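Local coordinates for N-acylhomoserine lactone dependent regulatory protein (Burkholderia cenocepacia, PDB 5L10) that probably regulates transcription in response to N-acylhomoserine lactone signals, this chain being the autoinducer-binding part without the C-terminal DNA-binding region, at residues A[36-41]-A[134-139]; A[91-96]-A[116-121]; A[20-25]-A[166-171]; A[43-48]-A[55-60]; A[73-78]-A[102-107]. All blocks are in the same frame, centred on the assembly; numbering follows the deposited sequence.

Interaction 1: A[36-41]-A[134-139]; sequences LGFRYC and LVRDTT
Y40 N donates to V135 O at 2.9 Å, and V135 N donates back to Y40 O at the same separation. These two bonds close one antiparallel hydrogen-bonded pair. C41 and L134 follow as a non-hydrogen-bonded pair. R39 N is also turned to V135, but its angle to V135 O is too poor for a bond. Both R39 and Y40 thus face one residue, which makes a classic beta bulge.

F38 has CG anti to its carbonyl carbon (chi1 -61°), and its ring lies against the strand 129-136. L134 CB lies over one ring face, offset toward the rim and 3.7 Å from the F38 centroid, a CH-pi contact. L134 CD1 touches the CD2 and CE2 side of the same ring. From L134, the other branch reaches C41, with CD2 4.0 Å from C41 SG. Helix 143-169 packs on F38 through L149 and C153.

R39 NH1 and D137 OD2 form a long salt bridge of 3.7 Å. The oxygen is well out of the guanidinium plane, so only the charges attract. R136 NE turns back to T139 O at 2.7 Å.

G37, just after helix 22-35, has positive phi and completes a Schellman motif. The chain then enters strand 40-46 through the bulge, joining helix to central sheet in this GAF-like alpha-beta domain.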
# COMPACT_ATOMS: atom_id res chain seq x y z
N LEU A 36 -5.32 -17.54 0.33
CA LEU A 36 -3.88 -17.57 0.12
C LEU A 36 -3.15 -18.47 1.12
O LEU A 36 -1.92 -18.58 1.05
CB LEU A 36 -3.30 -16.15 0.21
CG LEU A 36 -3.76 -15.17 -0.87
CD1 LEU A 36 -3.20 -13.78 -0.60
CD2 LEU A 36 -3.33 -15.66 -2.24
N GLY A 37 -3.88 -19.11 2.04
CA GLY A 37 -3.28 -20.03 2.99
C GLY A 37 -3.13 -19.50 4.40
O GLY A 37 -2.61 -20.23 5.26
N PHE A 38 -3.55 -18.27 4.67
CA PHE A 38 -3.41 -17.67 6.00
C PHE A 38 -4.70 -17.90 6.77
O PHE A 38 -5.74 -17.31 6.45
CB PHE A 38 -3.09 -16.18 5.90
CG PHE A 38 -1.81 -15.89 5.19
CD1 PHE A 38 -0.60 -16.03 5.84
CD2 PHE A 38 -1.82 -15.46 3.87
CE1 PHE A 38 0.59 -15.76 5.18
CE2 PHE A 38 -0.64 -15.19 3.21
CZ PHE A 38 0.57 -15.34 3.87
N ARG A 39 -4.64 -18.74 7.81
CA ARG A 39 -5.83 -19.02 8.60
C ARG A 39 -6.33 -17.78 9.32
O ARG A 39 -7.54 -17.58 9.47
CB ARG A 39 -5.55 -20.14 9.60
CG ARG A 39 -6.56 -20.20 10.72
CD ARG A 39 -6.60 -21.55 11.37
NE ARG A 39 -7.58 -21.58 12.45
CZ ARG A 39 -8.08 -22.69 12.96
NH1 ARG A 39 -7.71 -23.87 12.48
NH2 ARG A 39 -8.97 -22.63 13.95
N TYR A 40 -5.41 -16.93 9.77
CA TYR A 40 -5.75 -15.78 10.60
C TYR A 40 -5.38 -14.48 9.91
O TYR A 40 -4.31 -14.36 9.29
CB TYR A 40 -5.04 -15.87 11.94
CG TYR A 40 -5.46 -17.05 12.78
CD1 TYR A 40 -6.71 -17.09 13.37
CD2 TYR A 40 -4.59 -18.12 13.01
CE1 TYR A 40 -7.10 -18.16 14.16
CE2 TYR A 40 -4.97 -19.18 13.80
CZ TYR A 40 -6.23 -19.20 14.37
OH TYR A 40 -6.61 -20.26 15.15
N CYS A 41 -6.27 -13.49 10.03
CA CYS A 41 -6.09 -12.18 9.42
C CYS A 41 -6.47 -11.13 10.45
O CYS A 41 -7.63 -11.07 10.87
CB CYS A 41 -6.95 -12.05 8.16
SG CYS A 41 -7.00 -10.38 7.49
N LEU A 134 -0.98 -11.27 8.56
CA LEU A 134 -1.49 -12.52 8.02
C LEU A 134 -0.72 -13.67 8.66
O LEU A 134 0.51 -13.75 8.52
CB LEU A 134 -1.35 -12.56 6.50
CG LEU A 134 -1.92 -11.36 5.75
CD1 LEU A 134 -1.69 -11.50 4.26
CD2 LEU A 134 -3.40 -11.19 6.07
N VAL A 135 -1.43 -14.56 9.35
CA VAL A 135 -0.79 -15.61 10.12
C VAL A 135 -1.35 -16.97 9.71
O VAL A 135 -2.56 -17.12 9.53
CB VAL A 135 -0.97 -15.40 11.64
CG1 VAL A 135 -0.05 -16.33 12.40
CG2 VAL A 135 -0.70 -13.96 12.01
N ARG A 136 -0.46 -17.94 9.56
CA ARG A 136 -0.83 -19.34 9.43
C ARG A 136 -0.31 -20.11 10.63
O ARG A 136 0.70 -19.75 11.24
CB ARG A 136 -0.28 -19.95 8.13
CG ARG A 136 0.96 -19.25 7.59
CD ARG A 136 1.22 -19.68 6.16
NE ARG A 136 1.65 -21.07 6.09
CZ ARG A 136 1.67 -21.78 4.97
NH1 ARG A 136 1.28 -21.24 3.83
NH2 ARG A 136 2.08 -23.05 4.99
N ASP A 137 -1.03 -21.18 10.99
CA ASP A 137 -0.72 -21.96 12.19
C ASP A 137 -0.06 -23.29 11.89
O ASP A 137 0.26 -24.03 12.83
CB ASP A 137 -2.01 -22.20 12.99
CG ASP A 137 -3.05 -22.97 12.21
OD1 ASP A 137 -2.89 -23.11 10.97
OD2 ASP A 137 -4.04 -23.44 12.82
N THR A 138 0.16 -23.63 10.62
CA THR A 138 0.58 -24.97 10.24
C THR A 138 2.07 -25.05 9.91
O THR A 138 2.81 -25.80 10.55
CB THR A 138 -0.25 -25.45 9.04
OG1 THR A 138 -0.34 -24.39 8.08
CG2 THR A 138 -1.65 -25.87 9.49
N THR A 139 2.51 -24.29 8.90
CA THR A 139 3.85 -24.37 8.37
C THR A 139 4.37 -22.97 8.05
O THR A 139 3.62 -22.15 7.50
CB THR A 139 3.89 -25.22 7.09
OG1 THR A 139 3.30 -26.50 7.36
CG2 THR A 139 5.32 -25.43 6.62

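Interaction 2: A[91-96]-A[116-121]; sequences PVVWNA and YGWSHG
W94 and S119 make the side-chain hydrogen bond of this strand pair. W94 NE1 donates to S119 OG at 3.0 Å, almost straight (176°) and in the indole plane. W94 CG stands between its own backbone N and carbonyl carbon (chi1 48°), and the indole lies across G117. G117 CA sits over the six-membered ring of W94, 3.5 Å from its centroid. G117, having no side chain, lets the indole lie directly on its CA.

Away from W94, P91 CB packs against the six-membered part of the W118 indole, 3.5 Å from W118 CZ2. N95 ND2 meets the edge of the Y116 ring, 3.3 Å from Y116 CE1, with the amide turned 80° to the ring. N95 OD1 accepts from F97 N.

The backbone holds these groups in register. V92 pairs with S119 and W94 with G117, each by two hydrogen bonds. S119 OG is also bonded to T133 OG1, which lies on the next strand.

The strand 92-95 is an outer strand of the sheet within this chain. Helix 80-87 covers V92 and W94 on one face, and helix 143-169 covers W118 on the other. At the P91 end, H158 of the second subunit meets H120.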
# COMPACT_ATOMS: atom_id res chain seq x y z
N PRO A 91 7.52 -5.41 4.20
CA PRO A 91 6.80 -6.37 5.05
C PRO A 91 7.75 -7.16 5.93
O PRO A 91 8.92 -7.37 5.60
CB PRO A 91 6.10 -7.28 4.03
CG PRO A 91 6.07 -6.50 2.76
CD PRO A 91 7.33 -5.68 2.77
N VAL A 92 7.22 -7.63 7.06
CA VAL A 92 7.97 -8.38 8.06
C VAL A 92 7.42 -9.79 8.12
O VAL A 92 6.24 -9.99 8.43
CB VAL A 92 7.91 -7.71 9.44
CG1 VAL A 92 8.52 -8.61 10.49
CG2 VAL A 92 8.61 -6.37 9.41
N VAL A 93 8.27 -10.77 7.82
CA VAL A 93 7.94 -12.19 7.99
C VAL A 93 8.53 -12.66 9.31
O VAL A 93 9.72 -12.44 9.58
CB VAL A 93 8.48 -13.02 6.81
CG1 VAL A 93 8.10 -14.49 6.98
CG2 VAL A 93 7.97 -12.47 5.49
N TRP A 94 7.72 -13.30 10.14
CA TRP A 94 8.17 -13.70 11.46
C TRP A 94 7.68 -15.10 11.80
O TRP A 94 6.71 -15.60 11.23
CB TRP A 94 7.73 -12.70 12.53
CG TRP A 94 6.28 -12.31 12.46
CD1 TRP A 94 5.75 -11.21 11.86
CD2 TRP A 94 5.18 -13.02 13.04
NE1 TRP A 94 4.39 -11.19 12.02
CE2 TRP A 94 4.01 -12.29 12.75
CE3 TRP A 94 5.07 -14.20 13.78
CZ2 TRP A 94 2.75 -12.70 13.16
CZ3 TRP A 94 3.81 -14.61 14.19
CH2 TRP A 94 2.67 -13.87 13.88
N ASN A 95 8.38 -15.72 12.75
CA ASN A 95 8.11 -17.07 13.24
C ASN A 95 8.17 -17.04 14.76
O ASN A 95 9.23 -16.77 15.33
CB ASN A 95 9.13 -18.07 12.67
CG ASN A 95 8.85 -19.52 13.10
OD1 ASN A 95 8.47 -19.80 14.23
ND2 ASN A 95 9.06 -20.44 12.17
N ALA A 96 7.04 -17.35 15.41
CA ALA A 96 6.97 -17.24 16.86
C ALA A 96 7.99 -18.13 17.56
O ALA A 96 8.45 -17.79 18.66
CB ALA A 96 5.56 -17.56 17.35
N TYR A 116 3.30 -18.27 12.32
CA TYR A 116 4.07 -17.91 11.13
C TYR A 116 3.33 -16.79 10.41
O TYR A 116 2.30 -17.01 9.77
CB TYR A 116 4.26 -19.12 10.22
CG TYR A 116 4.54 -20.38 11.01
CD1 TYR A 116 5.74 -20.54 11.69
CD2 TYR A 116 3.60 -21.40 11.08
CE1 TYR A 116 5.99 -21.69 12.42
CE2 TYR A 116 3.84 -22.55 11.80
CZ TYR A 116 5.04 -22.69 12.47
OH TYR A 116 5.29 -23.83 13.19
N GLY A 117 3.87 -15.58 10.52
CA GLY A 117 3.13 -14.38 10.19
C GLY A 117 3.79 -13.54 9.11
O GLY A 117 5.00 -13.58 8.91
N TRP A 118 2.95 -12.77 8.41
CA TRP A 118 3.37 -11.77 7.43
C TRP A 118 2.70 -10.47 7.86
O TRP A 118 1.47 -10.39 7.90
CB TRP A 118 2.95 -12.19 6.03
CG TRP A 118 3.36 -11.28 4.91
CD1 TRP A 118 4.43 -11.44 4.09
CD2 TRP A 118 2.69 -10.09 4.48
NE1 TRP A 118 4.48 -10.41 3.18
CE2 TRP A 118 3.42 -9.57 3.40
CE3 TRP A 118 1.55 -9.41 4.91
CZ2 TRP A 118 3.05 -8.39 2.73
CZ3 TRP A 118 1.17 -8.24 4.25
CH2 TRP A 118 1.93 -7.75 3.17
N SER A 119 3.50 -9.46 8.21
CA SER A 119 2.96 -8.21 8.73
C SER A 119 3.49 -7.03 7.93
O SER A 119 4.68 -6.96 7.62
CB SER A 119 3.30 -8.03 10.21
OG SER A 119 2.61 -8.96 11.02
N HIS A 120 2.60 -6.09 7.62
CA HIS A 120 2.99 -4.86 6.93
C HIS A 120 2.27 -3.66 7.53
O HIS A 120 1.06 -3.70 7.76
CB HIS A 120 2.69 -4.93 5.43
CG HIS A 120 3.05 -3.67 4.70
ND1 HIS A 120 4.32 -3.43 4.22
CD2 HIS A 120 2.33 -2.57 4.42
CE1 HIS A 120 4.35 -2.24 3.65
NE2 HIS A 120 3.15 -1.70 3.75
N GLY A 121 3.02 -2.58 7.74
CA GLY A 121 2.50 -1.37 8.36
C GLY A 121 2.33 -0.23 7.38
O GLY A 121 3.11 -0.09 6.44

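Interaction 3: A[20-25]-A[166-171]; sequences PTAEAA and PRLADP
R167 leans on P20 through its bent chain. Its CG is anti to the carbonyl carbon (chi1 -48°), and chi2 of -148° swings CD toward the start of helix 22-35. R167 CD thereby comes 3.3 Å from P20 O. The guanidinium has P20 CA over one face. No polar bond ties this group to P20-A25, so the arginine acts here as a flat packing surface. R90 of the second subunit brings a like charge close to it.

A22 CB packs against L168 CD2 (3.6 Å) and R167 O (3.7 Å). L168 also touches Y43 and L45 of strand 40-46.

One water links the two segments. The water oxygen donates to E23 OE1 at 3.2 Å and to R167 O at 3.3 Å. R167 O thus has a polar partner near the end of its helix.

T21 is the N-cap of helix 22-35. Its OG1 accepts from A24 N at 3.2 Å, and this fixes the first turn that A22 and E23 belong to. The contact is a meeting of helix ends. The capped start of helix 22-35 packs on the last turn of helix 143-169, on one side of the central sheet of the domain.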
# COMPACT_ATOMS: atom_id res chain seq x y z
N PRO A 20 -18.87 0.14 2.48
CA PRO A 20 -18.71 1.50 3.01
C PRO A 20 -18.35 1.56 4.49
O PRO A 20 -18.26 2.66 5.04
CB PRO A 20 -20.09 2.12 2.76
CG PRO A 20 -21.05 0.95 2.66
CD PRO A 20 -20.26 -0.33 2.59
N THR A 21 -18.17 0.41 5.15
CA THR A 21 -17.86 0.36 6.57
C THR A 21 -16.73 -0.62 6.80
O THR A 21 -16.42 -1.46 5.95
CB THR A 21 -19.08 -0.07 7.39
OG1 THR A 21 -19.46 -1.40 7.02
CG2 THR A 21 -20.25 0.87 7.15
N ALA A 22 -16.10 -0.52 7.98
CA ALA A 22 -15.05 -1.47 8.35
C ALA A 22 -15.63 -2.85 8.59
O ALA A 22 -14.92 -3.86 8.43
CB ALA A 22 -14.30 -0.97 9.58
N GLU A 23 -16.90 -2.93 8.99
CA GLU A 23 -17.56 -4.21 9.19
C GLU A 23 -17.76 -4.94 7.88
O GLU A 23 -17.69 -6.17 7.84
CB GLU A 23 -18.90 -3.99 9.90
CG GLU A 23 -18.79 -3.36 11.30
CD GLU A 23 -18.43 -1.88 11.30
OE1 GLU A 23 -17.53 -1.46 10.55
OE2 GLU A 23 -19.06 -1.11 12.06
N ALA A 24 -18.01 -4.21 6.79
CA ALA A 24 -18.18 -4.81 5.48
C ALA A 24 -16.86 -4.96 4.73
O ALA A 24 -16.80 -5.75 3.78
CB ALA A 24 -19.14 -3.98 4.63
N ALA A 25 -15.83 -4.22 5.12
CA ALA A 25 -14.55 -4.26 4.42
C ALA A 25 -13.64 -5.37 4.92
O ALA A 25 -12.76 -5.80 4.17
CB ALA A 25 -13.83 -2.92 4.56
N PRO A 166 -9.01 3.55 6.93
CA PRO A 166 -9.75 4.83 6.97
C PRO A 166 -11.15 4.70 7.51
O PRO A 166 -11.70 5.69 8.02
CB PRO A 166 -9.76 5.28 5.50
CG PRO A 166 -9.66 4.02 4.74
CD PRO A 166 -8.72 3.16 5.53
N ARG A 167 -11.77 3.52 7.41
CA ARG A 167 -13.11 3.30 7.94
C ARG A 167 -13.09 2.80 9.37
O ARG A 167 -14.16 2.71 9.99
CB ARG A 167 -13.87 2.33 7.03
CG ARG A 167 -13.74 2.72 5.57
CD ARG A 167 -14.97 2.37 4.76
NE ARG A 167 -14.87 2.87 3.39
CZ ARG A 167 -14.27 2.21 2.40
NH1 ARG A 167 -14.22 2.74 1.19
NH2 ARG A 167 -13.72 1.03 2.63
N LEU A 168 -11.92 2.47 9.90
CA LEU A 168 -11.73 2.31 11.34
C LEU A 168 -11.40 3.64 12.00
O LEU A 168 -11.94 3.95 13.08
CB LEU A 168 -10.61 1.31 11.61
CG LEU A 168 -10.90 -0.15 11.30
CD1 LEU A 168 -9.62 -0.97 11.35
CD2 LEU A 168 -11.92 -0.70 12.27
N ALA A 169 -10.54 4.45 11.38
CA ALA A 169 -10.16 5.73 11.97
C ALA A 169 -11.33 6.70 11.97
O ALA A 169 -11.58 7.38 12.98
CB ALA A 169 -8.97 6.32 11.21
N ASP A 170 -12.05 6.79 10.86
CA ASP A 170 -13.16 7.74 10.69
C ASP A 170 -14.37 7.00 10.14
O ASP A 170 -14.59 6.97 8.92
CB ASP A 170 -12.76 8.89 9.77
CG ASP A 170 -11.68 9.77 10.36
OD1 ASP A 170 -10.57 9.27 10.61
OD2 ASP A 170 -11.94 10.97 10.57
N PRO A 171 -15.19 6.40 11.00
CA PRO A 171 -16.40 5.74 10.51
C PRO A 171 -17.37 6.75 9.91
O PRO A 171 -17.43 7.91 10.34
CB PRO A 171 -16.99 5.08 11.76
CG PRO A 171 -15.87 5.02 12.74
CD PRO A 171 -15.00 6.20 12.44
O HOH W 1 -17.23 1.67 10.27

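Interaction 4: A[43-48]-A[55-60]; sequences YGLRRT and DMQIVG
R47 and Q57 bring two flat groups together. Q57 NE2 approaches the edge of the R47 guanidinium, 4.1 Å from R47 NH1, and the amide is turned 43° from it. The stronger partner of R47 is the backbone oxygen of A169, which accepts from R47 NH2. L45 CD2 lies 3.9 Å from Q57 NE2, on the same side of the sheet. The Y43 ring leads away from strand 56-60. Y43 CB still touches V59 CG2 at 3.9 Å. Y43 CG is anti to the backbone N (chi1 -162°), and the side chain meets A160, L164 and L168 of helix 143-169. Y43 OH is hydrogen-bonded to H161 ND1.

The two strands form a beta hairpin, and strand 56-60 is the outer strand of the sheet within this chain. Y43 with V59 and L45 with Q57 are hydrogen-bonded pairs, each with two bonds. The bond of Y43 N to V59 O is 2.7 Å. A weak one, R47 N to D55 O at 3.5 Å, follows toward the turn, where D55 is poorly ordered.

G44, R46, M56 and I58 belong to the other face. M56 is a selenomethionine bent at chi2 and chi3, which curls its end back over the neighbouring strand. M56 SE lies 4.1 Å from G44 CA. Its CE approaches the R46 chain, although R46 has two conformers and that contact is doubtful. Y70 of helix 64-72 packs on M56 and I58, and I82 of helix 80-87 on M56. A bound glycerol, probably from the crystallisation liquor, lies about 4 Å from the side chain of I58.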
# COMPACT_ATOMS: atom_id res chain seq x y z
N TYR A 43 -6.02 -6.94 11.79
CA TYR A 43 -5.66 -5.56 11.48
C TYR A 43 -5.66 -4.73 12.75
O TYR A 43 -6.60 -4.81 13.55
CB TYR A 43 -6.60 -4.94 10.45
CG TYR A 43 -5.99 -3.72 9.80
CD1 TYR A 43 -5.07 -3.85 8.77
CD2 TYR A 43 -6.31 -2.44 10.24
CE1 TYR A 43 -4.49 -2.75 8.18
CE2 TYR A 43 -5.73 -1.32 9.65
CZ TYR A 43 -4.82 -1.49 8.62
OH TYR A 43 -4.24 -0.39 8.03
N GLY A 44 -4.60 -3.94 12.93
CA GLY A 44 -4.51 -3.08 14.09
C GLY A 44 -4.27 -1.63 13.74
O GLY A 44 -3.37 -1.30 12.96
N LEU A 45 -5.08 -0.74 14.31
CA LEU A 45 -4.94 0.70 14.10
C LEU A 45 -4.40 1.32 15.38
O LEU A 45 -5.09 1.33 16.41
CB LEU A 45 -6.28 1.32 13.70
CG LEU A 45 -6.28 2.84 13.50
CD1 LEU A 45 -5.30 3.26 12.41
CD2 LEU A 45 -7.68 3.35 13.20
N ARG A 46 -3.16 1.80 15.33
CA ARG A 46 -2.54 2.47 16.47
C ARG A 46 -2.49 3.97 16.19
O ARG A 46 -1.88 4.40 15.20
CB ARG A 46 -1.13 1.92 16.74
CG ARG A 46 -0.62 2.26 18.12
CD ARG A 46 0.82 1.81 18.32
NE ARG A 46 1.75 2.60 17.52
CZ ARG A 46 3.06 2.70 17.77
NH1 ARG A 46 3.83 3.44 16.98
NH2 ARG A 46 3.59 2.06 18.80
N ARG A 47 -3.12 4.75 17.05
CA ARG A 47 -3.32 6.17 16.82
C ARG A 47 -2.23 7.01 17.47
O ARG A 47 -1.66 6.64 18.51
CB ARG A 47 -4.69 6.59 17.34
CG ARG A 47 -5.77 5.56 17.03
CD ARG A 47 -7.13 6.03 17.51
NE ARG A 47 -7.73 6.99 16.60
CZ ARG A 47 -8.77 6.72 15.81
NH1 ARG A 47 -9.33 5.52 15.84
NH2 ARG A 47 -9.25 7.66 15.01
N THR A 48 -1.95 8.16 16.85
CA THR A 48 -0.85 9.01 17.28
C THR A 48 -1.27 9.98 18.38
O THR A 48 -0.43 10.40 19.18
CB THR A 48 -0.30 9.78 16.07
OG1 THR A 48 1.04 10.21 16.33
CG2 THR A 48 -1.16 10.99 15.72
N ASP A 55 -2.95 3.63 21.95
CA ASP A 55 -4.15 2.80 21.92
C ASP A 55 -4.17 1.97 20.64
O ASP A 55 -3.99 2.50 19.54
CB ASP A 55 -5.42 3.66 22.00
CG ASP A 55 -6.69 2.84 21.85
OD1 ASP A 55 -7.09 2.16 22.83
OD2 ASP A 55 -7.30 2.87 20.76
N MSE A 56 -4.39 0.67 20.80
CA MSE A 56 -4.41 -0.26 19.68
C MSE A 56 -5.80 -0.82 19.47
O MSE A 56 -6.31 -1.58 20.29
CB MSE A 56 -3.42 -1.40 19.94
CG MSE A 56 -3.37 -2.45 18.85
SE MSE A 56 -2.27 -1.94 17.34
CE MSE A 56 -0.53 -1.86 18.22
N GLN A 57 -6.43 -0.42 18.36
CA GLN A 57 -7.70 -0.98 17.94
C GLN A 57 -7.43 -2.20 17.07
O GLN A 57 -6.69 -2.11 16.09
CB GLN A 57 -8.54 0.05 17.19
CG GLN A 57 -9.77 -0.54 16.53
CD GLN A 57 -10.75 0.51 16.07
OE1 GLN A 57 -11.95 0.36 16.24
NE2 GLN A 57 -10.24 1.58 15.47
N ILE A 58 -8.03 -3.33 17.42
CA ILE A 58 -7.73 -4.61 16.78
C ILE A 58 -9.01 -5.22 16.25
O ILE A 58 -9.97 -5.43 17.01
CB ILE A 58 -7.04 -5.58 17.75
CG1 ILE A 58 -5.72 -5.00 18.24
CG2 ILE A 58 -6.82 -6.93 17.07
CD1 ILE A 58 -5.04 -5.82 19.32
N VAL A 59 -9.03 -5.53 14.96
CA VAL A 59 -10.07 -6.35 14.35
C VAL A 59 -9.40 -7.54 13.68
O VAL A 59 -8.27 -7.44 13.19
CB VAL A 59 -10.94 -5.57 13.34
CG1 VAL A 59 -11.62 -4.40 14.03
CG2 VAL A 59 -10.10 -5.08 12.17
N GLY A 60 -10.08 -8.68 13.68
CA GLY A 60 -9.54 -9.86 13.04
C GLY A 60 -10.30 -11.10 13.43
O GLY A 60 -11.17 -11.09 14.31

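Interaction 5: A[73-78]-A[102-107]; sequences FGYVTI and DTAFWH
Y75 and F105 form a T-shaped (edge-to-face) pair. The F105 edge points at the Y75 face, with centroids 5.4 Å apart and planes at 67°. F105 CD1 is the leading atom, 3.7 Å from Y75 CG. Y75 CG is anti to its carbonyl carbon (chi1 -75°), while F105 CG is anti to its backbone N (chi1 178°). The Y75 ring is sandwiched, since F73 CB sits over the face turned away from F105.

The hydroxyl end of Y75 reaches the first turn of helix 103-111. Y75 OH is 3.2 Å from A104 O and 4.0 Å from A104 CB. I78 adds a looser apolar contact, with CD1 4.4 Å from F105 CB.

D102 is the N-cap residue by position, yet its side chain makes no capping bond. It turns instead to a water that donates to D102 OD1 at 2.7 Å and to I78 O at 3.1 Å. The water bridges the two segments.

Y70 of helix 64-72 and P80 also pack on F105. The arrangement is an aromatic cluster. It docks the connection between helices 64-72 and 80-87 onto the start of helix 103-111, within the autoinducer-binding domain.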
# COMPACT_ATOMS: atom_id res chain seq x y z
N PHE A 73 -1.89 -8.42 29.42
CA PHE A 73 -0.45 -8.39 29.63
C PHE A 73 0.21 -7.14 29.04
O PHE A 73 1.43 -7.02 29.11
CB PHE A 73 0.21 -9.64 29.04
CG PHE A 73 -0.18 -10.91 29.75
CD1 PHE A 73 -0.61 -10.89 31.07
CD2 PHE A 73 -0.13 -12.13 29.09
CE1 PHE A 73 -0.97 -12.06 31.72
CE2 PHE A 73 -0.49 -13.30 29.74
CZ PHE A 73 -0.91 -13.26 31.05
N GLY A 74 -0.57 -6.23 28.47
CA GLY A 74 -0.03 -4.97 27.98
C GLY A 74 0.94 -5.10 26.83
O GLY A 74 1.95 -4.39 26.79
N TYR A 75 0.66 -5.99 25.88
CA TYR A 75 1.60 -6.27 24.81
C TYR A 75 1.72 -5.13 23.80
O TYR A 75 2.69 -5.10 23.04
CB TYR A 75 1.22 -7.56 24.08
CG TYR A 75 1.54 -8.81 24.85
CD1 TYR A 75 2.46 -8.79 25.90
CD2 TYR A 75 0.93 -10.02 24.54
CE1 TYR A 75 2.76 -9.93 26.61
CE2 TYR A 75 1.22 -11.17 25.25
CZ TYR A 75 2.14 -11.12 26.28
OH TYR A 75 2.43 -12.26 26.99
N VAL A 76 0.76 -4.20 23.77
CA VAL A 76 0.87 -3.07 22.85
C VAL A 76 2.10 -2.23 23.19
O VAL A 76 2.68 -1.59 22.30
CB VAL A 76 -0.42 -2.23 22.87
CG1 VAL A 76 -0.65 -1.61 24.24
CG2 VAL A 76 -0.36 -1.15 21.80
N THR A 77 2.52 -2.24 24.45
CA THR A 77 3.68 -1.45 24.86
C THR A 77 4.96 -1.97 24.21
O THR A 77 5.85 -1.19 23.85
CB THR A 77 3.80 -1.46 26.38
OG1 THR A 77 2.67 -0.78 26.95
CG2 THR A 77 5.08 -0.78 26.84
N ILE A 78 5.07 -3.29 24.04
CA ILE A 78 6.33 -3.92 23.67
C ILE A 78 6.17 -4.83 22.47
O ILE A 78 7.00 -5.72 22.25
CB ILE A 78 6.90 -4.69 24.88
CG1 ILE A 78 5.82 -5.58 25.51
CG2 ILE A 78 7.45 -3.73 25.91
CD1 ILE A 78 5.67 -6.96 24.88
N ASP A 102 11.73 -10.80 23.71
CA ASP A 102 10.29 -10.71 23.90
C ASP A 102 9.68 -12.08 24.17
O ASP A 102 8.68 -12.49 23.58
CB ASP A 102 9.62 -10.04 22.70
CG ASP A 102 10.24 -8.70 22.36
OD1 ASP A 102 10.07 -7.74 23.15
OD2 ASP A 102 10.89 -8.59 21.30
N THR A 103 10.32 -12.81 25.09
CA THR A 103 9.99 -14.22 25.30
C THR A 103 8.52 -14.40 25.66
O THR A 103 7.86 -15.31 25.16
CB THR A 103 10.89 -14.80 26.38
OG1 THR A 103 12.26 -14.51 26.07
CG2 THR A 103 10.71 -16.31 26.46
N ALA A 104 7.98 -13.53 26.53
CA ALA A 104 6.59 -13.67 26.94
C ALA A 104 5.64 -13.44 25.77
O ALA A 104 4.61 -14.11 25.66
CB ALA A 104 6.28 -12.69 28.08
N PHE A 105 5.97 -12.49 24.89
CA PHE A 105 5.08 -12.19 23.77
C PHE A 105 4.96 -13.38 22.83
O PHE A 105 3.85 -13.86 22.56
CB PHE A 105 5.61 -10.96 23.02
CG PHE A 105 4.80 -10.58 21.82
CD1 PHE A 105 3.72 -9.71 21.94
CD2 PHE A 105 5.11 -11.07 20.56
CE1 PHE A 105 2.98 -9.35 20.83
CE2 PHE A 105 4.37 -10.72 19.45
CZ PHE A 105 3.30 -9.85 19.58
N TRP A 106 6.09 -13.88 22.33
CA TRP A 106 6.06 -14.99 21.38
C TRP A 106 5.55 -16.28 22.03
O TRP A 106 4.97 -17.12 21.33
CB TRP A 106 7.45 -15.19 20.79
CG TRP A 106 7.92 -14.03 19.96
CD1 TRP A 106 9.00 -13.23 20.21
CD2 TRP A 106 7.32 -13.54 18.75
NE1 TRP A 106 9.11 -12.27 19.23
CE2 TRP A 106 8.09 -12.45 18.32
CE3 TRP A 106 6.21 -13.93 17.99
CZ2 TRP A 106 7.79 -11.73 17.16
CZ3 TRP A 106 5.91 -13.22 16.85
CH2 TRP A 106 6.70 -12.13 16.44
N HIS A 107 5.75 -16.44 23.34
CA HIS A 107 5.22 -17.61 24.04
C HIS A 107 3.71 -17.70 23.89
O HIS A 107 3.17 -18.75 23.50
CB HIS A 107 5.63 -17.55 25.52
CG HIS A 107 4.89 -18.51 26.39
ND1 HIS A 107 5.28 -19.83 26.55
CD2 HIS A 107 3.80 -18.35 27.18
CE1 HIS A 107 4.46 -20.44 27.38
NE2 HIS A 107 3.55 -19.56 27.78
O HOH W 2 10.01 -5.06 22.63

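In the fold
From the N terminus, interaction 3 opens first, at the start of helix 22-35, and closes last, at the end of helix 143-169. Interaction 1 opens next and closes a loop nested inside it. Within that loop the hairpin of interaction 4 closes early. Interaction 5 then opens, interaction 2 opens before 5 closes, and 5 closes before 2 does, so these two cross. They touch where W94 meets W106. Interactions 4, 1 and 2 lie on one antiparallel sheet: strand 40-46 is shared by 4 and 1, and strands 129-136 and 116-123 are neighbours. Interaction 3 joins helix ends beside interaction 4. Interaction 5 ties the connection between helices 64-72 and 80-87 to helix 103-111.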